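Local coordinates for protein HslVU complex proteolytic subunit, putative (Trypanosoma brucei brucei, PDB 4HNZ) that forms the proteolytic core of a mitochondrial ATP-dependent protease, a proteasome-like threonine peptidase that hydrolyses substrates unfolded by its partner HslU and so helps regulate mitochondrial DNA replication, at residues T1-V6 and I120-G126; S125-F129 and I159-S163. All coordinates share one frame; numbering follows the deposited sequence.

Contact 1: T1-V6 and I120-G126; sequences TTILSV and IVAIGSG
Ser125 OG accepts from Thr1 N at 2.8 Å, and the same amino nitrogen also meets the backbone of Phe162 and, weakly, Ser163 OG. The serine hydroxyl lies between its own backbone N and carbonyl carbon (chi1 49°), which turns it back toward the chain terminus; it donates a hydrogen bond to Asp160 OD2. One residue on, Gly126 N donates almost straight (172°) to Thr1 O at 2.9 Å, tilted from the carbonyl plane. Gly124 CA also comes within 3.2 Å of Thr1 O, a CA-H...O approach. Glycine fits here: a CB would collide with Thr1 O and, at this positive phi, press on the preceding carbonyl oxygen. Thr2 OG1 rests on Gly126 CA at 3.3 Å, where a CB would intrude, while hydrogen-bonding Ser163 OG.

Thr1, probably the catalytic nucleophile, immediately precedes the strand, its OG1 hydrogen-bonded to Lys34 NZ, as expected of an N-terminal nucleophile hydrolase. Strand 3-6 runs antiparallel to 120-123, with Ile3-Ile123 and Ser5-Val121 as the hydrogen-bonded pairs; Ile123 N meets Ile3 O at 3.0 Å in the carbonyl plane. These four side chains share the face inside the sandwich, where Ser5, Val121 and Ile123 touch strands 93-98 and 103-107. There Ile3 CB and Ile123 CG1 touch at 3.6 Å, their side chains side by side. Leu4, Val6, Ile120 and Ala122 line the other face, with Ala152 and Met153 of helix 145-159 on Leu4. With CG anti to N (chi1 170°), Leu4 swings CD1 to small Ala122 CB, 3.9 Å away.

Contact 2: S125-F129 and I159-S163; sequences SGGTF and IDVFS. With MG (magnesium ion), chain M.
A magnesium-binding turn supplies one side of this contact, and its first residue, Asp160, reaches Ser125 at the start of the other. Asp160 to Ser163 form a type I beta turn just after helix 145-159. The metal is bound by Asp160 O and Ser163 O at 2.5 and 2.4 Å, by Thr157 O and by a water that donates to Val161 O. Because the turn offers main-chain oxygens to the metal, the Asp160 carboxylate remains available for other work. Its CG stands anti to the backbone N (chi1 -178°), carrying the group toward Ser125. OD1 accepts from Phe162 N, two residues on, at 3.0 Å: an Asx turn, the donor lying above the carboxylate plane. OD2 accepts from Ser125 OG at 2.7 Å on its syn side, 23° out of plane. Gly126 N approaches OD2 too, but at a poor angle; a CB on this glycine would run into the same oxygen.

Farther along, apolar groups meet where helix 127-137 begins. Ile159 CG2 sits over one face of the Phe129 ring, 4.0 Å from its centroid, a CH-pi contact displaced toward the rim, while Asp160 CB lies at the ring edge. The flat ring and branched side chain also pack on Ile26 of a second subunit, so this patch belongs to the subunit interface.

By accepting from Ser125, the Asp160 carboxylate probably orients that hydroxyl and makes its oxygen a better acceptor beside the presumed nucleophile, in keeping with active sites of proteasome relatives.

Overall arrangement
From the N terminus, 1-6 enters the first sheet; after further strands of that sheet the chain passes through the second sheet and its helices before 120-126 returns to close contact 1 over 113 intervening residues. Contact 2 begins where that contact ends, on the shared Ser125 and Gly126, and closes a much shorter, largely helical loop containing most of helices 127-137 and 145-159. The two loops thus follow one another rather than nest. Their centres lie only 9 Å apart, and Ala122 CB of one packs on Gly127 O of the other. Together they tie the chain's starting strand to the helical layer over that sheet and to the magnesium-binding turn.

Contact 1: T1-V6 and I120-G126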
loop_
_atom_site.group_PDB
_atom_site.type_symbol
_atom_site.label_atom_id
_atom_site.label_comp_id
_atom_site.label_asym_id
_atom_site.label_seq_id
_atom_site.Cartn_x
_atom_site.Cartn_y
_atom_site.Cartn_z
ATOM N N THR A 1 -5.242 1.568 -27.858
ATOM C CA THR A 1 -5.457 2.523 -28.957
ATOM C C THR A 1 -4.152 2.830 -29.613
ATOM O O THR A 1 -3.114 2.868 -28.956
ATOM C CB THR A 1 -6.129 3.801 -28.418
ATOM O OG1 THR A 1 -7.437 3.447 -27.991
ATOM C CG2 THR A 1 -6.254 4.861 -29.501
ATOM N N THR A 2 -4.231 2.968 -30.929
ATOM C CA THR A 2 -3.129 3.431 -31.757
ATOM C C THR A 2 -3.661 4.493 -32.694
ATOM O O THR A 2 -4.563 4.230 -33.478
ATOM C CB THR A 2 -2.544 2.294 -32.581
ATOM O OG1 THR A 2 -2.190 1.192 -31.712
ATOM C CG2 THR A 2 -1.333 2.751 -33.304
ATOM N N ILE A 3 -3.169 5.729 -32.528
ATOM C CA ILE A 3 -3.385 6.779 -33.437
ATOM C C ILE A 3 -2.017 7.150 -33.983
ATOM O O ILE A 3 -1.085 7.403 -33.213
ATOM C CB ILE A 3 -3.970 8.049 -32.779
ATOM C CG1 ILE A 3 -5.108 7.752 -31.833
ATOM C CG2 ILE A 3 -4.439 9.043 -33.831
ATOM C CD1 ILE A 3 -6.305 7.186 -32.493
ATOM N N LEU A 4 -1.911 7.246 -35.307
ATOM C CA LEU A 4 -0.646 7.494 -35.967
ATOM C C LEU A 4 -0.832 8.502 -37.056
ATOM O O LEU A 4 -1.782 8.426 -37.864
ATOM C CB LEU A 4 -0.132 6.210 -36.555
ATOM C CG LEU A 4 1.062 6.360 -37.464
ATOM C CD1 LEU A 4 2.276 6.771 -36.667
ATOM C CD2 LEU A 4 1.378 5.076 -38.213
ATOM N N SER A 5 0.072 9.463 -37.112
ATOM C CA SER A 5 0.103 10.448 -38.200
ATOM C C SER A 5 1.472 10.400 -38.867
ATOM O O SER A 5 2.492 10.423 -38.198
ATOM C CB SER A 5 -0.124 11.857 -37.642
ATOM O OG SER A 5 -0.028 12.838 -38.671
ATOM N N VAL A 6 1.493 10.366 -40.195
ATOM C CA VAL A 6 2.716 10.445 -40.967
ATOM C C VAL A 6 2.605 11.526 -42.057
ATOM O O VAL A 6 1.651 11.527 -42.816
ATOM C CB VAL A 6 2.963 9.123 -41.707
ATOM C CG1 VAL A 6 4.251 9.174 -42.477
ATOM C CG2 VAL A 6 2.961 7.954 -40.717
ATOM N N ILE A 120 6.524 12.302 -38.074
ATOM C CA ILE A 120 5.754 11.235 -37.421
ATOM C C ILE A 120 5.384 11.563 -35.976
ATOM O O ILE A 120 6.227 11.934 -35.171
ATOM C CB ILE A 120 6.558 9.907 -37.431
ATOM C CG1 ILE A 120 6.763 9.449 -38.844
ATOM C CG2 ILE A 120 5.861 8.808 -36.606
ATOM C CD1 ILE A 120 7.861 8.410 -38.953
ATOM N N VAL A 121 4.117 11.349 -35.660
ATOM C CA VAL A 121 3.568 11.533 -34.330
ATOM C C VAL A 121 2.587 10.422 -34.048
ATOM O O VAL A 121 1.892 9.986 -34.938
ATOM C CB VAL A 121 2.738 12.850 -34.263
ATOM C CG1 VAL A 121 2.093 13.034 -32.901
ATOM C CG2 VAL A 121 3.633 14.045 -34.518
ATOM N N ALA A 122 2.529 9.971 -32.809
ATOM C CA ALA A 122 1.632 8.877 -32.457
ATOM C C ALA A 122 1.316 8.863 -30.977
ATOM O O ALA A 122 2.157 9.214 -30.157
ATOM C CB ALA A 122 2.266 7.543 -32.838
ATOM N N ILE A 123 0.117 8.385 -30.658
ATOM C CA ILE A 123 -0.343 8.237 -29.293
ATOM C C ILE A 123 -1.070 6.895 -29.085
ATOM O O ILE A 123 -1.348 6.167 -30.034
ATOM C CB ILE A 123 -1.302 9.358 -28.870
ATOM C CG1 ILE A 123 -2.482 9.491 -29.830
ATOM C CG2 ILE A 123 -0.540 10.665 -28.804
ATOM C CD1 ILE A 123 -3.567 10.452 -29.393
ATOM N N GLY A 124 -1.378 6.614 -27.800
ATOM C CA GLY A 124 -2.092 5.420 -27.384
ATOM C C GLY A 124 -1.131 4.352 -26.902
ATOM O O GLY A 124 0.041 4.441 -27.122
ATOM N N SER A 125 -1.663 3.315 -26.287
ATOM C CA SER A 125 -0.900 2.154 -25.911
ATOM C C SER A 125 -0.094 1.608 -27.062
ATOM O O SER A 125 0.944 1.013 -26.854
ATOM C CB SER A 125 -1.869 1.055 -25.399
ATOM O OG SER A 125 -2.952 0.862 -26.322
ATOM N N GLY A 126 -0.576 1.725 -28.294
ATOM C CA GLY A 126 0.191 1.186 -29.431
ATOM C C GLY A 126 1.052 2.193 -30.193
ATOM O O GLY A 126 1.819 1.812 -31.099
#

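Contact 2: S125-F129 and I159-S163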
loop_
_atom_site.group_PDB
_atom_site.type_symbol
_atom_site.label_atom_id
_atom_site.label_comp_id
_atom_site.label_asym_id
_atom_site.label_seq_id
_atom_site.Cartn_x
_atom_site.Cartn_y
_atom_site.Cartn_z
ATOM N N SER A 125 -1.663 3.315 -26.287
ATOM C CA SER A 125 -0.900 2.154 -25.911
ATOM C C SER A 125 -0.094 1.608 -27.062
ATOM O O SER A 125 0.944 1.013 -26.854
ATOM C CB SER A 125 -1.869 1.055 -25.399
ATOM O OG SER A 125 -2.952 0.862 -26.322
ATOM N N GLY A 126 -0.576 1.725 -28.294
ATOM C CA GLY A 126 0.191 1.186 -29.431
ATOM C C GLY A 126 1.052 2.193 -30.193
ATOM O O GLY A 126 1.819 1.812 -31.099
ATOM N N GLY A 127 0.957 3.448 -29.809
ATOM C CA GLY A 127 1.529 4.540 -30.578
ATOM C C GLY A 127 3.007 4.494 -30.770
ATOM O O GLY A 127 3.510 4.756 -31.841
ATOM N N THR A 128 3.719 4.101 -29.742
ATOM C CA THR A 128 5.142 4.044 -29.846
ATOM C C THR A 128 5.603 2.922 -30.786
ATOM O O THR A 128 6.620 3.079 -31.459
ATOM C CB THR A 128 5.791 3.919 -28.458
ATOM O OG1 THR A 128 5.338 5.036 -27.652
ATOM C CG2 THR A 128 7.323 4.091 -28.559
ATOM N N PHE A 129 4.914 1.781 -30.789
ATOM C CA PHE A 129 5.275 0.729 -31.728
ATOM C C PHE A 129 5.097 1.244 -33.147
ATOM O O PHE A 129 5.908 0.991 -34.021
ATOM C CB PHE A 129 4.426 -0.536 -31.477
ATOM C CG PHE A 129 4.351 -0.905 -30.043
ATOM C CD1 PHE A 129 5.480 -0.902 -29.264
ATOM C CD2 PHE A 129 3.164 -1.336 -29.474
ATOM C CE1 PHE A 129 5.423 -1.249 -27.900
ATOM C CE2 PHE A 129 3.099 -1.707 -28.136
ATOM C CZ PHE A 129 4.238 -1.653 -27.331
ATOM N N ILE A 159 0.931 -6.041 -32.255
ATOM C CA ILE A 159 1.625 -6.138 -30.955
ATOM C C ILE A 159 0.802 -5.693 -29.744
ATOM O O ILE A 159 0.864 -6.320 -28.656
ATOM C CB ILE A 159 2.917 -5.342 -31.011
ATOM C CG1 ILE A 159 3.901 -6.051 -31.962
ATOM C CG2 ILE A 159 3.574 -5.153 -29.662
ATOM C CD1 ILE A 159 5.071 -5.138 -32.330
ATOM N N ASP A 160 0.066 -4.605 -29.905
ATOM C CA ASP A 160 -0.728 -4.019 -28.842
ATOM C C ASP A 160 -2.058 -4.779 -28.708
ATOM O O ASP A 160 -2.906 -4.693 -29.560
ATOM C CB ASP A 160 -0.992 -2.538 -29.159
ATOM C CG ASP A 160 -1.787 -1.807 -28.066
ATOM O OD1 ASP A 160 -1.820 -2.288 -26.903
ATOM O OD2 ASP A 160 -2.425 -0.784 -28.405
ATOM N N VAL A 161 -2.249 -5.462 -27.576
ATOM C CA VAL A 161 -3.483 -6.126 -27.321
ATOM C C VAL A 161 -4.647 -5.150 -27.220
ATOM O O VAL A 161 -5.787 -5.574 -27.322
ATOM C CB VAL A 161 -3.442 -7.005 -26.044
ATOM C CG1 VAL A 161 -2.286 -7.996 -26.108
ATOM C CG2 VAL A 161 -3.302 -6.187 -24.766
ATOM N N PHE A 162 -4.360 -3.844 -27.023
ATOM C CA PHE A 162 -5.435 -2.814 -26.856
ATOM C C PHE A 162 -5.799 -2.084 -28.103
ATOM O O PHE A 162 -6.540 -1.120 -28.032
ATOM C CB PHE A 162 -5.074 -1.818 -25.726
ATOM C CG PHE A 162 -4.826 -2.509 -24.392
ATOM C CD1 PHE A 162 -5.849 -3.220 -23.753
ATOM C CD2 PHE A 162 -3.550 -2.490 -23.788
ATOM C CE1 PHE A 162 -5.631 -3.812 -22.521
ATOM C CE2 PHE A 162 -3.327 -3.138 -22.587
ATOM C CZ PHE A 162 -4.364 -3.777 -21.936
ATOM N N SER A 163 -5.308 -2.547 -29.237
ATOM C CA SER A 163 -5.668 -1.983 -30.525
ATOM C C SER A 163 -6.032 -3.126 -31.497
ATOM O O SER A 163 -5.490 -4.250 -31.379
ATOM C CB SER A 163 -4.487 -1.187 -31.114
ATOM O OG SER A 163 -4.028 -0.188 -30.211
HETATM MG MG MG M . -4.030 -6.186 -31.231
HETATM O O HOH W 1 -6.101 -7.101 -29.958
#